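Local coordinates for tricorn protease (Thermoplasma acidophilum, PDB 1K32), which is a serine protease that probably cuts peptides into smaller products, as one subunit of a six-chain assembly whose beta propellers are thought to gate substrate access, at residues Pro153-Leu158 with Asn169-Pro174; Met202-Ser207 with Ile219-Gly224; Phe225-Ser230 with Lys240-Thr245. All coordinates share one frame; numbering follows the deposited sequence.

Contact 1 of 3, residues Pro153-Leu158 with Asn169-Pro174; sequences PATHIL and NTFELP
H156 and T170 meet because the histidine's first torsion (chi1 -59°) sets CG opposite its own carbonyl carbon and leaves the imidazole reaching over to the threonine hydroxyl. The setting is a four-stranded blade of a beta propeller, at the point where strand 156-160 begins and the chain leaves strand 163-168. Two residues, T155 and H156, stand against the single G167, which makes a classic beta bulge, and these same two are the ones that touch the loop 169-174. ND1 of H156 and OG1 of T170 are 2.7 Å apart in a nearly straight hydrogen bond (164°), with either atom a possible donor. The hydroxyl comes in at the edge of the imidazole, near its plane, while CE1 of H156 lies 3.2 Å from the carbonyl O of T170. The side chains of T155 and T170 pass each other pointing opposite ways, with T155 CB 3.3 Å from T170 OG1. Both H156 and T170 also lean on P209 of strand 207-212, which brings the next blade against this corner. N169 gives its amide ND2 to the hydroxyl of Y936, and its carbonyl O sits 4.2 Å above the plane of the F171 ring, over the centre. T155 OG1 comes obliquely to that ring, 3.7 Å from CD2 of F171.

Contact 2 of 3, residues Met202-Ser207 with Ile219-Gly224; sequences MSTHVS and ITDIDG
The H205 carbonyl takes its donor from above its plane, T220 OG1 standing 56° out of it at 2.8 Å from H205 O, and the D221 carboxylate sets OD2 against T204, 3.6 Å from T204 CB. The other carboxylate oxygen, OD1, is taken up by the backbone N of G178. A water links OD2 of D221 to the backbone N of H205, donating to the carboxylate and accepting from the amide. T220 can reach H205 because its OG1 lies opposite the backbone N (chi1 -167°). There the same oxygen also accepts from the T204 hydroxyl, OG1 to OG1 2.5 Å, a separation so short that its exact length is doubtful. A valine in place of T220 would probably leave the H205 carbonyl without this donor and the T204 hydroxyl without its acceptor. Apolar packing is close beside this chain of hydrogen bonds: CG2 of T204 sits 3.5 Å from CA of I222, tighter than usual. The I222 end belongs to a type I turn from D221 to G224. At the other end, S207 N donates to I219 O at 2.9 Å, and I219 N donates back to S207 O. These two residues form an antiparallel hydrogen-bonded pair, the start of the hairpin made by the first two strands of a four-stranded propeller blade.

Contact 3 of 3, residues Phe225-Ser230 with Lys240-Thr245; sequences FGQIYS and KHTSFT
Two hydrogen bonds tie I228 to the segment 240-245. Its carbonyl O accepts the N of H241 at 2.8 Å, and its N donates to a side chain, OG1 of T242, at 2.9 Å (163°). A chi1 of 63° turns the T242 hydroxyl towards I228 N, where it appears to stand in for a backbone carbonyl. T242 CG2 meanwhile packs on CB of I228 at 3.9 Å. Y229 and K240 form an antiparallel non-hydrogen-bonded pair, where the third and outermost fourth strands of the propeller blade run side by side. Their side chains point the same way: the lysine's alkyl chain follows the tyrosine ring, CB of K240 being 3.6 Å from CE2 of Y229, before NZ bends over to donate to the carbonyl O of T242. The tyrosine hydroxyl goes to D223. Aromatic contacts gather round F225 and F244. T245 CA lies over one face of the F225 ring in a CH-pi contact, 4.1 Å from the centroid, and F225 CE2 touches F244 CB. The F244 ring has T242 CB over one face, and at its edge, 4.0 Å from CD1, lies the buried carbonyl O of G226, which finds no hydrogen-bond partner.

Burial separates the three: contact 2 is the buried one, while contacts 1 and 3 are partly buried, contact 3 with K240, S243 and T245 exposed. Contacts 2 and 3 belong to one blade, where strands 215-220 and 227-232 are neighbours and T220 O accepts Q227 N. Contact 1 belongs to the preceding blade, yet it touches contact 2 through probable hydrogen bonds from H205 NE2 to F171 O and from S207 OG to E172 OE2; contact 3 stays about 8 Å away from it at the nearest atoms. The chemistry shifts accordingly, from a histidine-threonine bond, through a buried hydroxyl pair, to two hydrogen bonds at I228 with aromatic and aliphatic packing, where the third strand meets the outermost one and the loop after it.

Contact 1 of 3, residues Pro153-Leu158 with Asn169-Pro174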
# COMPACT_ATOMS: atom_id res chain seq x y z
N PRO A 153 -41.99 7.93 -52.62
CA PRO A 153 -41.64 6.54 -52.32
C PRO A 153 -42.30 5.58 -53.30
O PRO A 153 -43.44 5.77 -53.70
CB PRO A 153 -42.16 6.35 -50.89
CG PRO A 153 -43.29 7.34 -50.79
CD PRO A 153 -42.73 8.55 -51.51
N ALA A 154 -41.56 4.55 -53.70
CA ALA A 154 -42.09 3.56 -54.62
C ALA A 154 -41.29 2.28 -54.53
O ALA A 154 -40.13 2.27 -54.08
CB ALA A 154 -42.07 4.10 -56.06
N THR A 155 -41.93 1.20 -54.95
CA THR A 155 -41.31 -0.11 -54.92
C THR A 155 -40.97 -0.54 -56.34
O THR A 155 -39.88 -1.04 -56.61
CB THR A 155 -42.26 -1.15 -54.29
OG1 THR A 155 -42.64 -0.73 -52.98
CG2 THR A 155 -41.60 -2.51 -54.22
N HIS A 156 -41.92 -0.34 -57.25
CA HIS A 156 -41.73 -0.70 -58.64
C HIS A 156 -42.05 0.44 -59.60
O HIS A 156 -42.92 1.27 -59.33
CB HIS A 156 -42.62 -1.88 -59.04
CG HIS A 156 -42.39 -3.13 -58.24
ND1 HIS A 156 -43.04 -3.38 -57.05
CD2 HIS A 156 -41.62 -4.21 -58.49
CE1 HIS A 156 -42.67 -4.57 -56.60
NE2 HIS A 156 -41.81 -5.09 -57.45
N ILE A 157 -41.33 0.48 -60.71
CA ILE A 157 -41.61 1.46 -61.74
C ILE A 157 -41.51 0.74 -63.07
O ILE A 157 -40.52 0.07 -63.35
CB ILE A 157 -40.62 2.67 -61.74
CG1 ILE A 157 -41.01 3.62 -62.88
CG2 ILE A 157 -39.18 2.20 -61.92
CD1 ILE A 157 -40.48 5.02 -62.72
N LEU A 158 -42.56 0.86 -63.87
CA LEU A 158 -42.61 0.25 -65.17
C LEU A 158 -42.84 1.36 -66.18
O LEU A 158 -43.29 2.46 -65.83
CB LEU A 158 -43.76 -0.76 -65.24
CG LEU A 158 -43.85 -1.74 -64.06
CD1 LEU A 158 -45.11 -2.59 -64.22
CD2 LEU A 158 -42.60 -2.61 -64.00
N ASN A 169 -45.73 0.44 -52.36
CA ASN A 169 -45.84 -0.62 -51.35
C ASN A 169 -46.14 -1.97 -51.97
O ASN A 169 -46.74 -2.84 -51.33
CB ASN A 169 -46.94 -0.27 -50.35
CG ASN A 169 -46.83 1.15 -49.85
OD1 ASN A 169 -47.77 1.92 -49.94
ND2 ASN A 169 -45.67 1.49 -49.33
N THR A 170 -45.71 -2.15 -53.21
CA THR A 170 -45.99 -3.36 -53.96
C THR A 170 -45.10 -4.60 -53.77
O THR A 170 -45.06 -5.49 -54.64
CB THR A 170 -46.11 -3.01 -55.46
OG1 THR A 170 -45.09 -2.08 -55.81
CG2 THR A 170 -47.47 -2.39 -55.74
N PHE A 171 -44.38 -4.69 -52.65
CA PHE A 171 -43.56 -5.87 -52.39
C PHE A 171 -44.50 -6.93 -51.78
O PHE A 171 -45.61 -6.61 -51.37
CB PHE A 171 -42.41 -5.53 -51.42
CG PHE A 171 -42.82 -4.65 -50.28
CD1 PHE A 171 -43.50 -5.17 -49.18
CD2 PHE A 171 -42.58 -3.27 -50.33
CE1 PHE A 171 -43.94 -4.34 -48.14
CE2 PHE A 171 -43.01 -2.42 -49.29
CZ PHE A 171 -43.69 -2.96 -48.19
N GLU A 172 -44.08 -8.19 -51.72
CA GLU A 172 -44.94 -9.24 -51.16
C GLU A 172 -45.12 -9.09 -49.64
O GLU A 172 -44.23 -8.56 -48.95
CB GLU A 172 -44.37 -10.64 -51.45
CG GLU A 172 -44.20 -10.99 -52.94
CD GLU A 172 -45.52 -11.19 -53.70
OE1 GLU A 172 -45.46 -11.29 -54.93
OE2 GLU A 172 -46.60 -11.26 -53.08
N LEU A 173 -46.26 -9.54 -49.13
CA LEU A 173 -46.56 -9.50 -47.70
C LEU A 173 -46.90 -10.91 -47.23
O LEU A 173 -48.03 -11.17 -46.79
CB LEU A 173 -47.73 -8.58 -47.41
CG LEU A 173 -47.58 -7.07 -47.59
CD1 LEU A 173 -48.91 -6.42 -47.27
CD2 LEU A 173 -46.50 -6.53 -46.69
N PRO A 174 -45.94 -11.84 -47.29
CA PRO A 174 -46.18 -13.23 -46.87
C PRO A 174 -46.57 -13.42 -45.40
O PRO A 174 -47.23 -14.40 -45.05
CB PRO A 174 -44.87 -13.94 -47.23
CG PRO A 174 -43.84 -12.87 -47.02
CD PRO A 174 -44.51 -11.61 -47.57

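Contact 2 of 3, residues Met202-Ser207 with Ile219-Gly224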
# COMPACT_ATOMS: atom_id res chain seq x y z
N MET A 202 -57.39 -1.59 -54.73
CA MET A 202 -58.35 -2.62 -54.34
C MET A 202 -58.41 -2.73 -52.83
O MET A 202 -57.56 -2.19 -52.12
CB MET A 202 -57.94 -3.97 -54.95
CG MET A 202 -58.04 -4.00 -56.47
SD MET A 202 -57.35 -5.49 -57.23
CE MET A 202 -55.81 -4.97 -57.58
N SER A 203 -59.40 -3.45 -52.32
CA SER A 203 -59.54 -3.62 -50.89
C SER A 203 -58.35 -4.37 -50.32
O SER A 203 -57.96 -4.13 -49.18
CB SER A 203 -60.84 -4.36 -50.55
OG SER A 203 -60.81 -5.69 -51.05
N THR A 204 -57.76 -5.27 -51.12
CA THR A 204 -56.60 -6.05 -50.69
C THR A 204 -55.28 -5.53 -51.27
O THR A 204 -55.25 -4.64 -52.11
CB THR A 204 -56.76 -7.55 -51.07
OG1 THR A 204 -56.89 -7.69 -52.49
CG2 THR A 204 -58.01 -8.14 -50.39
N HIS A 205 -54.18 -6.11 -50.80
CA HIS A 205 -52.82 -5.75 -51.18
C HIS A 205 -52.39 -6.26 -52.56
O HIS A 205 -52.52 -7.43 -52.87
CB HIS A 205 -51.87 -6.30 -50.13
CG HIS A 205 -50.42 -6.15 -50.47
ND1 HIS A 205 -49.81 -4.92 -50.56
CD2 HIS A 205 -49.45 -7.07 -50.68
CE1 HIS A 205 -48.52 -5.09 -50.81
NE2 HIS A 205 -48.28 -6.38 -50.88
N VAL A 206 -51.86 -5.36 -53.38
CA VAL A 206 -51.39 -5.73 -54.70
C VAL A 206 -49.88 -5.80 -54.66
O VAL A 206 -49.24 -4.87 -54.17
CB VAL A 206 -51.84 -4.70 -55.75
CG1 VAL A 206 -51.18 -4.99 -57.09
CG2 VAL A 206 -53.35 -4.72 -55.88
N SER A 207 -49.32 -6.88 -55.18
CA SER A 207 -47.88 -7.06 -55.17
C SER A 207 -47.32 -7.51 -56.52
O SER A 207 -48.05 -8.01 -57.38
CB SER A 207 -47.51 -8.10 -54.12
OG SER A 207 -48.09 -9.35 -54.44
N ILE A 219 -50.29 -9.69 -58.27
CA ILE A 219 -50.81 -10.68 -57.34
C ILE A 219 -51.61 -10.06 -56.20
O ILE A 219 -51.25 -9.01 -55.66
CB ILE A 219 -49.66 -11.51 -56.73
CG1 ILE A 219 -48.95 -12.31 -57.83
CG2 ILE A 219 -50.19 -12.42 -55.62
CD1 ILE A 219 -47.68 -12.99 -57.37
N THR A 220 -52.72 -10.72 -55.85
CA THR A 220 -53.54 -10.27 -54.72
C THR A 220 -54.43 -11.41 -54.23
O THR A 220 -54.66 -12.37 -54.95
CB THR A 220 -54.40 -9.03 -55.04
OG1 THR A 220 -54.92 -8.49 -53.82
CG2 THR A 220 -55.54 -9.38 -55.96
N ASP A 221 -54.92 -11.31 -53.01
CA ASP A 221 -55.76 -12.37 -52.48
C ASP A 221 -57.18 -11.88 -52.17
O ASP A 221 -57.81 -12.33 -51.21
CB ASP A 221 -55.12 -12.97 -51.22
CG ASP A 221 -54.88 -11.94 -50.12
OD1 ASP A 221 -54.21 -12.28 -49.13
OD2 ASP A 221 -55.38 -10.80 -50.25
N ILE A 222 -57.68 -10.99 -53.02
CA ILE A 222 -59.01 -10.44 -52.82
C ILE A 222 -60.11 -11.50 -52.78
O ILE A 222 -61.18 -11.26 -52.23
CB ILE A 222 -59.36 -9.42 -53.91
CG1 ILE A 222 -60.66 -8.71 -53.55
CG2 ILE A 222 -59.44 -10.12 -55.26
CD1 ILE A 222 -60.94 -7.48 -54.35
N ASP A 223 -59.84 -12.67 -53.35
CA ASP A 223 -60.82 -13.74 -53.36
C ASP A 223 -60.55 -14.82 -52.30
O ASP A 223 -61.16 -15.88 -52.31
CB ASP A 223 -60.91 -14.36 -54.77
CG ASP A 223 -61.55 -13.40 -55.79
OD1 ASP A 223 -61.22 -13.47 -56.99
OD2 ASP A 223 -62.39 -12.56 -55.38
N GLY A 224 -59.63 -14.53 -51.39
CA GLY A 224 -59.33 -15.48 -50.33
C GLY A 224 -58.00 -16.20 -50.40
O GLY A 224 -57.57 -16.81 -49.42
O HOH W 1 -53.83 -8.81 -49.01

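Contact 3 of 3, residues Phe225-Ser230 with Lys240-Thr245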
# COMPACT_ATOMS: atom_id res chain seq x y z
N PHE A 225 -57.33 -16.14 -51.54
CA PHE A 225 -56.05 -16.81 -51.71
C PHE A 225 -55.27 -16.06 -52.78
O PHE A 225 -55.86 -15.44 -53.66
CB PHE A 225 -56.29 -18.25 -52.18
CG PHE A 225 -55.16 -19.19 -51.89
CD1 PHE A 225 -55.10 -19.89 -50.69
CD2 PHE A 225 -54.15 -19.39 -52.83
CE1 PHE A 225 -54.05 -20.78 -50.42
CE2 PHE A 225 -53.10 -20.28 -52.58
CZ PHE A 225 -53.05 -20.98 -51.37
N GLY A 226 -53.94 -16.10 -52.70
CA GLY A 226 -53.13 -15.40 -53.69
C GLY A 226 -53.34 -15.95 -55.08
O GLY A 226 -53.29 -17.16 -55.30
N GLN A 227 -53.59 -15.07 -56.04
CA GLN A 227 -53.78 -15.48 -57.43
C GLN A 227 -53.21 -14.39 -58.32
O GLN A 227 -52.95 -13.27 -57.86
CB GLN A 227 -55.27 -15.65 -57.76
CG GLN A 227 -56.08 -16.47 -56.76
CD GLN A 227 -55.76 -17.95 -56.79
OE1 GLN A 227 -56.23 -18.71 -55.95
NE2 GLN A 227 -54.97 -18.36 -57.77
N ILE A 228 -53.03 -14.72 -59.59
CA ILE A 228 -52.55 -13.75 -60.55
C ILE A 228 -53.76 -13.10 -61.20
O ILE A 228 -54.67 -13.79 -61.65
CB ILE A 228 -51.69 -14.43 -61.64
CG1 ILE A 228 -50.50 -15.13 -60.98
CG2 ILE A 228 -51.19 -13.39 -62.66
CD1 ILE A 228 -49.58 -15.83 -61.97
N TYR A 229 -53.78 -11.77 -61.21
CA TYR A 229 -54.86 -10.98 -61.82
C TYR A 229 -54.22 -10.02 -62.81
O TYR A 229 -52.99 -9.95 -62.92
CB TYR A 229 -55.60 -10.14 -60.77
CG TYR A 229 -56.41 -10.92 -59.75
CD1 TYR A 229 -55.78 -11.59 -58.71
CD2 TYR A 229 -57.80 -11.00 -59.84
CE1 TYR A 229 -56.50 -12.31 -57.78
CE2 TYR A 229 -58.54 -11.73 -58.92
CZ TYR A 229 -57.88 -12.38 -57.89
OH TYR A 229 -58.57 -13.13 -56.98
N SER A 230 -55.05 -9.26 -63.52
CA SER A 230 -54.55 -8.26 -64.45
C SER A 230 -55.64 -7.24 -64.76
O SER A 230 -56.83 -7.50 -64.53
CB SER A 230 -54.03 -8.90 -65.74
OG SER A 230 -55.09 -9.32 -66.58
N LYS A 240 -59.04 -12.60 -63.49
CA LYS A 240 -58.42 -13.55 -62.56
C LYS A 240 -57.87 -14.70 -63.41
O LYS A 240 -58.64 -15.41 -64.05
CB LYS A 240 -59.48 -14.05 -61.57
CG LYS A 240 -59.02 -15.07 -60.55
CD LYS A 240 -60.16 -15.38 -59.60
CE LYS A 240 -59.83 -16.48 -58.61
NZ LYS A 240 -59.58 -17.79 -59.26
N HIS A 241 -56.55 -14.87 -63.41
CA HIS A 241 -55.93 -15.91 -64.23
C HIS A 241 -55.51 -17.23 -63.60
O HIS A 241 -55.06 -18.12 -64.31
CB HIS A 241 -54.72 -15.34 -64.96
CG HIS A 241 -55.04 -14.14 -65.79
ND1 HIS A 241 -54.96 -12.86 -65.30
CD2 HIS A 241 -55.47 -14.03 -67.07
CE1 HIS A 241 -55.33 -12.01 -66.23
NE2 HIS A 241 -55.64 -12.69 -67.32
N THR A 242 -55.64 -17.36 -62.28
CA THR A 242 -55.24 -18.60 -61.62
C THR A 242 -56.19 -18.98 -60.51
O THR A 242 -56.94 -18.14 -60.01
CB THR A 242 -53.84 -18.48 -60.98
OG1 THR A 242 -53.87 -17.46 -59.96
CG2 THR A 242 -52.80 -18.12 -62.04
N SER A 243 -56.16 -20.25 -60.12
CA SER A 243 -57.01 -20.76 -59.06
C SER A 243 -56.21 -21.68 -58.13
O SER A 243 -56.63 -22.79 -57.84
CB SER A 243 -58.19 -21.54 -59.65
OG SER A 243 -59.10 -20.66 -60.28
N PHE A 244 -55.06 -21.20 -57.67
CA PHE A 244 -54.22 -21.98 -56.78
C PHE A 244 -54.89 -22.22 -55.42
O PHE A 244 -55.68 -21.40 -54.96
CB PHE A 244 -52.89 -21.25 -56.53
CG PHE A 244 -52.13 -20.91 -57.77
CD1 PHE A 244 -51.76 -19.59 -58.02
CD2 PHE A 244 -51.75 -21.89 -58.68
CE1 PHE A 244 -51.01 -19.26 -59.15
CE2 PHE A 244 -50.99 -21.57 -59.80
CZ PHE A 244 -50.62 -20.25 -60.04
N THR A 245 -54.57 -23.35 -54.79
CA THR A 245 -55.11 -23.66 -53.47
C THR A 245 -54.02 -24.21 -52.53
O THR A 245 -54.23 -24.30 -51.32
CB THR A 245 -56.25 -24.71 -53.53
OG1 THR A 245 -55.76 -25.90 -54.14
CG2 THR A 245 -57.43 -24.17 -54.33